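Local coordinates for putative oxidoreductase (Pseudomonas putida, PDB 3L6D) that probably binds NADP and acts as an oxidoreductase of the family that includes the reductive aminases, at the interface of chains A and B. Sequence-based numbering; all coordinates share one arbitrary frame. Chains: chain A/B, Putative oxidoreductase.

Contact 1 and contact 2 lie side by side in the interface of the two chains. The centres of their C-alpha atoms are about 9 Å apart. On chain A, helix 169-199 runs through both: it gives residues 190, 191, 194 and 195 to contact 1 and 198 and 199 to contact 2. Contact 1 also uses helix 204-232 of both chains, with B:Leu230 from chain B. The C-terminal 3-10 helix 286-293 and tail of chain B lie along helix 169-199. Contact 1 is mainly apolar packing; contact 2 lays an arginine on the partner's backbone and adds a water bridge. Two-fold symmetry repeats both.

Contact 1: the interface of chains A and B. Residues chain A 190-191, 194-195, 204, 208; chain B 230, 290.
B:Leu230 and B:Thr290 pack side by side against two helices of chain A. B:Leu230 meets them with different branches. Its CD1 lies 3.6 Å from CB of A:Ala208. CD1 of B:Leu230 and CG1 of A:Val194 meet tip to tip, 4.1 Å apart. Nearer its own backbone, the CB of B:Leu230 lies 3.6 Å from A:Val204 CG1. The valine crosses the leucine at about a right angle, and its CG1 also touches CD2.

B:Thr290 turns its two branches to different neighbours. Its methyl CG2 stands anti to the backbone N, with OG1 beside that N (chi1 -57°). CG2 of B:Thr290 therefore faces A:Val194, 3.6 Å from its CG1, and comes near the backbone N of A:Gly195. With no side chain at A:Gly195, the methyl can come close to the helix backbone there. OG1 of B:Thr290 packs on A:Phe191, 3.4 Å from its ring atom CD1, and also lies near its CB. The two side chains cross at about a right angle.

The two methyls of A:Val194 face different neighbours. CG1 is anti to the backbone N (chi1 168°) and touches CG2 of B:Thr290 and CD1 of B:Leu230. CG2 of A:Val194 sits 3.8 Å above one face of the A:Phe190 ring, toward the rim. A:Phe190 is thus mainly a second-shell support and hides little surface itself.

The patch is a small, mainly apolar part of a two-fold interface. It packs B:Leu230, near the end of helix 204-232, and B:Thr290 of the 3-10 helix against helices 169-199 and 204-232 of chain A. This likely contributes to holding the C-terminal parts of the two subunits together as a dimer.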
ATOM      1  N   PHE A 190       6.943   3.462  -1.704  1.00 22.77           N
ATOM      2  CA  PHE A 190       7.856   2.452  -1.149  1.00 23.51           C
ATOM      3  C   PHE A 190       9.303   2.636  -1.679  1.00 22.53           C
ATOM      4  O   PHE A 190      10.214   2.630  -0.875  1.00 21.34           O
ATOM      5  CB  PHE A 190       7.330   1.013  -1.391  1.00 23.02           C
ATOM      6  CG  PHE A 190       8.182  -0.075  -0.742  1.00 20.00           C
ATOM      7  CD1 PHE A 190       8.041  -0.400   0.605  1.00 23.29           C
ATOM      8  CD2 PHE A 190       9.106  -0.793  -1.516  1.00 22.95           C
ATOM      9  CE1 PHE A 190       8.851  -1.411   1.206  1.00 20.43           C
ATOM     10  CE2 PHE A 190       9.903  -1.773  -0.935  1.00 20.57           C
ATOM     11  CZ  PHE A 190       9.750  -2.090   0.437  1.00 22.08           C
ATOM     12  N   PHE A 191       9.506   2.835  -2.999  1.00 21.23           N
ATOM     13  CA  PHE A 191      10.862   3.042  -3.534  1.00 20.46           C
ATOM     14  C   PHE A 191      11.484   4.300  -2.966  1.00 20.51           C
ATOM     15  O   PHE A 191      12.685   4.323  -2.678  1.00 20.64           O
ATOM     16  CB  PHE A 191      10.896   3.091  -5.086  1.00 22.01           C
ATOM     17  CG  PHE A 191      10.216   1.908  -5.737  1.00 22.49           C
ATOM     18  CD1 PHE A 191      10.354   0.640  -5.217  1.00 24.04           C
ATOM     19  CD2 PHE A 191       9.446   2.077  -6.884  1.00 23.80           C
ATOM     20  CE1 PHE A 191       9.707  -0.465  -5.811  1.00 23.64           C
ATOM     21  CE2 PHE A 191       8.802   0.993  -7.482  1.00 23.47           C
ATOM     22  CZ  PHE A 191       8.949  -0.273  -6.955  1.00 24.60           C
ATOM     23  N   VAL A 194      12.547   3.574   0.745  1.00 20.26           N
ATOM     24  CA  VAL A 194      13.739   2.741   0.783  1.00 21.59           C
ATOM     25  C   VAL A 194      14.981   3.551   0.359  1.00 21.36           C
ATOM     26  O   VAL A 194      16.045   3.460   0.999  1.00 21.63           O
ATOM     27  CB  VAL A 194      13.559   1.487  -0.085  1.00 22.61           C
ATOM     28  CG1 VAL A 194      14.888   0.761  -0.290  1.00 25.06           C
ATOM     29  CG2 VAL A 194      12.502   0.574   0.561  1.00 24.36           C
ATOM     30  N   GLY A 195      14.845   4.328  -0.706  1.00 20.11           N
ATOM     31  CA  GLY A 195      15.906   5.213  -1.132  1.00 20.26           C
ATOM     32  C   GLY A 195      16.292   6.188  -0.029  1.00 19.81           C
ATOM     33  O   GLY A 195      17.478   6.431   0.177  1.00 20.04           O
ATOM     34  N   VAL A 204      19.842  -1.122   1.914  1.00 30.63           N
ATOM     35  CA  VAL A 204      18.703  -1.627   1.125  1.00 32.45           C
ATOM     36  C   VAL A 204      18.458  -3.136   1.348  1.00 34.19           C
ATOM     37  O   VAL A 204      17.315  -3.560   1.488  1.00 35.35           O
ATOM     38  CB  VAL A 204      18.881  -1.257  -0.369  1.00 32.94           C
ATOM     39  CG1 VAL A 204      17.998  -2.107  -1.271  1.00 39.48           C
ATOM     40  CG2 VAL A 204      18.616   0.235  -0.584  1.00 38.25           C
ATOM     41  N   ALA A 208      14.554  -2.800   3.103  1.00 18.84           N
ATOM     42  CA  ALA A 208      13.365  -2.928   2.258  1.00 18.24           C
ATOM     43  C   ALA A 208      12.416  -3.987   2.855  1.00 20.10           C
ATOM     44  O   ALA A 208      11.188  -3.749   3.012  1.00 19.81           O
ATOM     45  CB  ALA A 208      13.752  -3.288   0.847  1.00 17.96           C
TER
ATOM     46  N   LEU B 230      15.526  -6.082  -4.655  1.00 26.93           N
ATOM     47  CA  LEU B 230      16.445  -5.223  -3.914  1.00 27.18           C
ATOM     48  C   LEU B 230      17.458  -6.043  -3.101  1.00 29.53           C
ATOM     49  O   LEU B 230      18.653  -5.671  -3.011  1.00 30.26           O
ATOM     50  CB  LEU B 230      15.675  -4.258  -3.015  1.00 25.71           C
ATOM     51  CG  LEU B 230      14.851  -3.165  -3.676  1.00 25.16           C
ATOM     52  CD1 LEU B 230      13.939  -2.468  -2.639  1.00 24.54           C
ATOM     53  CD2 LEU B 230      15.766  -2.150  -4.419  1.00 24.99           C
ATOM     54  N   THR B 290      14.281   2.856  -6.940  1.00 24.20           N
ATOM     55  CA  THR B 290      15.007   2.955  -5.685  1.00 24.69           C
ATOM     56  C   THR B 290      16.414   3.557  -5.811  1.00 26.36           C
ATOM     57  O   THR B 290      16.786   4.475  -5.032  1.00 27.17           O
ATOM     58  CB  THR B 290      15.065   1.559  -4.995  1.00 25.47           C
ATOM     59  OG1 THR B 290      13.709   1.091  -4.815  1.00 27.91           O
ATOM     60  CG2 THR B 290      15.700   1.669  -3.641  1.00 30.57           C
TER

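Contact 2: the interface of chains A and B. Residues chain A 198-199; chain B 293-295.
A:Arg199 sets CG beside its own backbone N (chi1 -69°) and then bends at chi3 (107°), which lays its guanidinium alongside the chain B backbone from residue 293 to 295. B:Arg295 runs extended from CG to NE. This carries its guanidinium away from that of A:Arg199, and the contact is made at its base. The two arginine side chains cross at about a right angle.

The guanidinium of A:Arg199 presents one face to chain B. The carbonyl carbon of B:Ala294 lies over its centre, 4.2 Å above the plane. The backbone N of B:Arg295 is over the same face, toward the rim. NH2 of A:Arg199 touches the base of B:Arg295, 3.4 Å from its CA. NH1 of A:Arg199 comes within 2.9 Å of the carbonyl O of B:Phe293, but its N-H points elsewhere and the pair is not a hydrogen bond. CD of A:Arg199 also lies against the carbonyl O of B:Phe293, at 3.3 Å. The carbonyl may still help to offset the positive charge of the arginine.

The two guanidinium planes are turned 65° apart. NH2 of A:Arg199 and NE of B:Arg295 are 5.5 Å apart, so these like charges approach without contact.

A water joins the chains beside the arginine. The water O lies 2.5 Å from OD2 of the A:Asp198 carboxylate. The backbone N of B:Arg295 donates to it in a fairly straight hydrogen bond of 2.8 Å from N to the water O. The aspartate thus reaches the chain B tail through water.

A:Asp198 and A:Arg199 end the long helix 169-199 of chain A. B:Phe293 ends the 3-10 helix 286-293, and B:Ala294 and B:Arg295 belong to the loop that follows. The site therefore places the C-terminal tail of one subunit against a helix end of the other.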
ATOM      1  N   ASP A 198      18.371   4.405   2.559  1.00 25.80           N
ATOM      2  CA  ASP A 198      19.753   4.292   2.108  1.00 26.65           C
ATOM      3  C   ASP A 198      20.570   5.547   2.420  1.00 25.90           C
ATOM      4  O   ASP A 198      21.738   5.472   2.811  1.00 25.04           O
ATOM      5  CB  ASP A 198      19.810   3.981   0.622  1.00 27.88           C
ATOM      6  CG  ASP A 198      21.223   4.028   0.089  1.00 43.29           C
ATOM      7  OD1 ASP A 198      21.969   3.067   0.339  1.00 29.51           O
ATOM      8  OD2 ASP A 198      21.613   5.045  -0.533  1.00 29.87           O
ATOM      9  N   ARG A 199      19.956   6.711   2.307  1.00 26.10           N
ATOM     10  CA  ARG A 199      20.713   7.922   2.599  1.00 26.81           C
ATOM     11  C   ARG A 199      20.882   8.210   4.100  1.00 25.03           C
ATOM     12  O   ARG A 199      21.675   9.057   4.492  1.00 22.97           O
ATOM     13  CB  ARG A 199      20.099   9.095   1.846  1.00 30.23           C
ATOM     14  CG  ARG A 199      20.340   8.927   0.362  1.00 54.30           C
ATOM     15  CD  ARG A 199      19.914  10.112  -0.390  1.00 34.11           C
ATOM     16  NE  ARG A 199      21.046  10.882  -0.876  1.00 55.55           N
ATOM     17  CZ  ARG A 199      20.977  11.707  -1.914  1.00 36.14           C
ATOM     18  NH1 ARG A 199      19.825  11.864  -2.559  1.00 56.10           N
ATOM     19  NH2 ARG A 199      22.059  12.370  -2.310  1.00 56.22           N
TER
ATOM     20  N   PHE B 293      17.427   7.448  -6.163  1.00 32.77           N
ATOM     21  CA  PHE B 293      17.564   8.314  -4.998  1.00 33.00           C
ATOM     22  C   PHE B 293      18.976   8.364  -4.410  1.00 33.89           C
ATOM     23  O   PHE B 293      19.262   9.190  -3.527  1.00 34.19           O
ATOM     24  CB  PHE B 293      16.539   7.926  -3.935  1.00 32.17           C
ATOM     25  CG  PHE B 293      15.120   8.127  -4.383  1.00 28.54           C
ATOM     26  CD1 PHE B 293      14.382   7.077  -4.896  1.00 31.49           C
ATOM     27  CD2 PHE B 293      14.523   9.387  -4.285  1.00 32.37           C
ATOM     28  CE1 PHE B 293      13.075   7.269  -5.311  1.00 27.84           C
ATOM     29  CE2 PHE B 293      13.212   9.599  -4.707  1.00 28.19           C
ATOM     30  CZ  PHE B 293      12.481   8.537  -5.213  1.00 31.83           C
ATOM     31  N   ALA B 294      19.852   7.482  -4.887  1.00 34.79           N
ATOM     32  CA  ALA B 294      21.169   7.300  -4.265  1.00 36.15           C
ATOM     33  C   ALA B 294      22.060   8.530  -4.409  1.00 38.14           C
ATOM     34  O   ALA B 294      21.949   9.264  -5.395  1.00 39.18           O
ATOM     35  CB  ALA B 294      21.858   6.074  -4.828  1.00 36.11           C
ATOM     36  N   ARG B 295      22.914   8.768  -3.409  1.00 38.84           N
ATOM     37  CA  ARG B 295      23.956   9.792  -3.491  1.00 40.41           C
ATOM     38  C   ARG B 295      24.940   9.420  -4.604  1.00 41.97           C
ATOM     39  O   ARG B 295      25.161  10.185  -5.544  1.00 42.08           O
ATOM     40  CB  ARG B 295      24.662   9.917  -2.133  1.00 40.20           C
ATOM     41  CG  ARG B 295      25.949  10.726  -2.147  1.00 42.47           C
ATOM     42  CD  ARG B 295      26.345  11.168  -0.748  1.00 40.10           C
ATOM     43  NE  ARG B 295      27.326  12.249  -0.832  1.00 41.63           N
ATOM     44  CZ  ARG B 295      27.597  13.096   0.153  1.00 39.53           C
ATOM     45  NH1 ARG B 295      28.498  14.043  -0.030  1.00 41.31           N
ATOM     46  NH2 ARG B 295      26.970  12.997   1.315  1.00 41.10           N
TER
HETATM   47  O   HOH W   1      23.171   6.904  -1.277  1.00 37.43           O